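Local coordinates for protein ACP (Streptomyces sp. MSC090213JE08, PDB 6KXF) that probably carries the growing acyl chain on a phosphopantetheine arm and presents it to the ketosynthase/chain length factor of a highly reducing type II polyketide synthase, at residues A5-I16 against T73-W83. Numbering follows the deposited sequence.
Sequences APERLSRIREII and TYQVTAAAAGW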
# COMPACT_ATOMS: atom_id res chain seq x y z
N ALA C 5 9.30 -32.71 30.27
CA ALA C 5 9.75 -33.84 31.15
C ALA C 5 10.15 -33.29 32.52
O ALA C 5 9.81 -33.92 33.52
CB ALA C 5 10.85 -34.65 30.49
N PRO C 6 10.88 -32.15 32.63
CA PRO C 6 11.13 -31.47 33.92
C PRO C 6 10.51 -30.07 34.06
O PRO C 6 9.31 -29.91 33.86
CB PRO C 6 12.67 -31.48 33.82
CG PRO C 6 12.97 -31.18 32.35
CD PRO C 6 11.70 -31.53 31.58
N GLU C 7 11.30 -29.05 34.42
CA GLU C 7 10.85 -27.64 34.47
C GLU C 7 10.81 -27.02 33.06
O GLU C 7 10.37 -25.88 32.88
CB GLU C 7 11.78 -26.80 35.35
CG GLU C 7 11.86 -27.26 36.80
CD GLU C 7 13.10 -26.75 37.53
OE1 GLU C 7 13.42 -25.56 37.35
OE2 GLU C 7 13.76 -27.54 38.24
N ARG C 8 11.32 -27.75 32.06
CA ARG C 8 11.20 -27.33 30.67
C ARG C 8 9.71 -27.29 30.29
O ARG C 8 9.25 -26.29 29.71
CB ARG C 8 12.05 -28.23 29.76
CG ARG C 8 13.24 -27.51 29.12
CD ARG C 8 14.63 -27.86 29.63
NE ARG C 8 15.19 -29.05 28.99
CZ ARG C 8 16.48 -29.23 28.67
NH1 ARG C 8 17.34 -28.24 28.73
NH2 ARG C 8 16.89 -30.41 28.24
N LEU C 9 8.95 -28.34 30.66
CA LEU C 9 7.47 -28.41 30.41
C LEU C 9 6.76 -27.11 30.86
O LEU C 9 5.94 -26.57 30.13
CB LEU C 9 6.89 -29.63 31.13
CG LEU C 9 5.76 -30.38 30.42
CD1 LEU C 9 4.84 -29.44 29.64
CD2 LEU C 9 6.30 -31.47 29.50
N SER C 10 7.08 -26.62 32.06
CA SER C 10 6.44 -25.42 32.68
C SER C 10 6.71 -24.15 31.84
O SER C 10 5.84 -23.27 31.69
CB SER C 10 6.91 -25.26 34.12
OG SER C 10 6.07 -24.38 34.86
N ARG C 11 7.94 -24.05 31.31
CA ARG C 11 8.36 -22.97 30.41
C ARG C 11 7.69 -23.14 29.04
O ARG C 11 7.41 -22.14 28.37
CB ARG C 11 9.88 -22.94 30.22
CG ARG C 11 10.38 -21.75 29.40
CD ARG C 11 10.11 -20.41 30.06
NE ARG C 11 9.00 -19.63 29.50
CZ ARG C 11 9.12 -18.46 28.86
NH1 ARG C 11 10.29 -18.11 28.34
NH2 ARG C 11 8.09 -17.64 28.75
N ILE C 12 7.46 -24.39 28.62
CA ILE C 12 6.84 -24.71 27.33
C ILE C 12 5.35 -24.36 27.37
O ILE C 12 4.85 -23.66 26.47
CB ILE C 12 7.11 -26.18 26.95
CG1 ILE C 12 8.48 -26.29 26.27
CG2 ILE C 12 5.98 -26.75 26.09
CD1 ILE C 12 9.00 -27.70 26.08
N ARG C 13 4.65 -24.84 28.42
CA ARG C 13 3.26 -24.46 28.76
C ARG C 13 3.09 -22.94 28.66
O ARG C 13 2.16 -22.43 28.03
CB ARG C 13 2.91 -24.91 30.18
CG ARG C 13 2.11 -26.21 30.29
CD ARG C 13 1.40 -26.39 31.64
NE ARG C 13 0.76 -25.17 32.15
CZ ARG C 13 -0.55 -24.91 32.14
NH1 ARG C 13 -1.44 -25.88 31.96
NH2 ARG C 13 -0.98 -23.66 32.30
N GLU C 14 4.02 -22.21 29.29
CA GLU C 14 3.94 -20.74 29.44
C GLU C 14 4.10 -20.05 28.08
O GLU C 14 3.45 -19.03 27.78
CB GLU C 14 5.00 -20.29 30.45
CG GLU C 14 4.86 -18.85 30.91
CD GLU C 14 6.02 -18.37 31.77
OE1 GLU C 14 7.15 -18.91 31.61
OE2 GLU C 14 5.81 -17.47 32.60
N ILE C 15 5.00 -20.60 27.24
CA ILE C 15 5.23 -20.12 25.88
C ILE C 15 3.94 -20.32 25.07
O ILE C 15 3.38 -19.33 24.56
CB ILE C 15 6.46 -20.79 25.24
CG1 ILE C 15 7.77 -20.23 25.80
CG2 ILE C 15 6.42 -20.67 23.72
CD1 ILE C 15 8.99 -21.11 25.56
N ILE C 16 3.48 -21.59 24.98
CA ILE C 16 2.23 -21.97 24.29
C ILE C 16 1.09 -21.01 24.68
O ILE C 16 0.56 -20.26 23.82
CB ILE C 16 1.84 -23.42 24.59
CG1 ILE C 16 2.82 -24.41 23.97
CG2 ILE C 16 0.40 -23.69 24.17
CD1 ILE C 16 2.31 -25.84 23.92
N THR C 73 3.84 -31.34 21.02
CA THR C 73 4.81 -30.28 20.69
C THR C 73 6.10 -30.49 21.50
O THR C 73 7.19 -30.10 21.05
CB THR C 73 4.29 -28.84 20.89
OG1 THR C 73 4.69 -28.36 22.17
CG2 THR C 73 2.79 -28.69 20.72
N TYR C 74 5.97 -31.09 22.70
CA TYR C 74 7.14 -31.40 23.52
C TYR C 74 8.07 -32.35 22.75
O TYR C 74 9.28 -32.14 22.76
CB TYR C 74 6.78 -32.01 24.88
CG TYR C 74 7.96 -32.02 25.82
CD1 TYR C 74 8.18 -30.94 26.68
CD2 TYR C 74 8.89 -33.05 25.81
CE1 TYR C 74 9.28 -30.91 27.52
CE2 TYR C 74 10.00 -33.02 26.65
CZ TYR C 74 10.20 -31.94 27.50
OH TYR C 74 11.28 -31.88 28.34
N GLN C 75 7.48 -33.36 22.08
CA GLN C 75 8.27 -34.39 21.36
C GLN C 75 9.13 -33.68 20.31
O GLN C 75 10.36 -33.88 20.24
CB GLN C 75 7.43 -35.46 20.64
CG GLN C 75 6.07 -35.77 21.26
CD GLN C 75 6.15 -36.24 22.69
OE1 GLN C 75 6.86 -35.68 23.53
NE2 GLN C 75 5.36 -37.26 22.99
N VAL C 76 8.44 -32.86 19.51
CA VAL C 76 9.02 -32.02 18.48
C VAL C 76 10.12 -31.17 19.12
O VAL C 76 11.30 -31.30 18.77
CB VAL C 76 7.92 -31.19 17.81
CG1 VAL C 76 8.49 -30.03 17.00
CG2 VAL C 76 7.03 -32.08 16.95
N THR C 77 9.77 -30.34 20.11
CA THR C 77 10.77 -29.44 20.72
C THR C 77 12.02 -30.26 21.09
O THR C 77 13.13 -29.96 20.64
CB THR C 77 10.20 -28.68 21.92
OG1 THR C 77 8.98 -28.08 21.51
CG2 THR C 77 11.15 -27.63 22.47
N ALA C 78 11.82 -31.30 21.91
CA ALA C 78 12.91 -32.13 22.45
C ALA C 78 13.69 -32.80 21.32
O ALA C 78 14.92 -32.75 21.32
CB ALA C 78 12.34 -33.14 23.43
N ALA C 79 12.98 -33.42 20.37
CA ALA C 79 13.61 -34.01 19.17
C ALA C 79 14.59 -33.00 18.55
O ALA C 79 15.80 -33.21 18.57
CB ALA C 79 12.55 -34.44 18.17
N ALA C 80 14.06 -31.88 18.04
CA ALA C 80 14.88 -30.88 17.33
C ALA C 80 16.00 -30.33 18.23
O ALA C 80 17.02 -29.84 17.73
CB ALA C 80 13.99 -29.76 16.83
N ALA C 81 15.80 -30.40 19.55
CA ALA C 81 16.74 -29.83 20.52
C ALA C 81 17.88 -30.80 20.86
O ALA C 81 18.85 -30.38 21.48
CB ALA C 81 15.99 -29.42 21.77
N GLY C 82 17.75 -32.08 20.49
CA GLY C 82 18.65 -33.16 20.95
C GLY C 82 18.60 -33.36 22.46
O GLY C 82 19.65 -33.47 23.11
N TRP C 83 17.37 -33.37 23.02
CA TRP C 83 17.11 -33.71 24.44
C TRP C 83 16.88 -35.23 24.55
O TRP C 83 17.06 -35.81 25.62
CB TRP C 83 15.91 -32.93 25.02
CG TRP C 83 16.07 -31.45 25.15
CD1 TRP C 83 17.23 -30.74 25.15
CD2 TRP C 83 15.02 -30.48 25.36
NE1 TRP C 83 16.98 -29.40 25.32
CE2 TRP C 83 15.63 -29.21 25.44
CE3 TRP C 83 13.62 -30.56 25.47
CZ2 TRP C 83 14.89 -28.04 25.63
CZ3 TRP C 83 12.89 -29.40 25.65
CH2 TRP C 83 13.52 -28.16 25.72
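The guanidinium of R8 lies flat over the indole of W83, a cation-pi stack in which the two planes differ by 12° and R8 CZ sits 3.5 Å from the centroid of the five-membered ring. Bends at chi2 and chi3 fold the arginine chain over the indole, and its CG comes 3.5 Å from W83 CH2 on the six-membered ring. R8 NH2 and W83 NE1 are near neighbours, but both are donors, so the attraction is probably that of the charge over the ring face. The Schellman motif at G82 turns the chain back at the end of helix 73-81, and the A81 methyl lies against the opposite face of the indole, toward its rim; Y55 of helix 41-55 meets the indole edge-to-face.

Deeper in, Y74 supplies the apolar part. Its ring, with CG anti to the backbone N (chi1 -166°), projects to helix 8-16, where L9 CD2 and I12 CD1 each approach Y74 CD1 to 3.4 Å. I12 CD1 also meets the edge of W83 and so touches both aromatic rings. At the far end of the tyrosine, A5 CB lies 4.1 Å from Y74 CZ and P6 CD 3.3 Å from Y74 OH. With an alanine here, L9 and I12 would probably face a gap, and A5 and P6 would lose the aromatic end they lie against.

The contact illustrates helix packing in which a cation-aromatic rim borders an apolar interior. The axes of segments 8-16 and 73-81 approach to 11.5 Å, their directions 116° apart, in the first-to-last helix packing of the acyl carrier protein helical bundle.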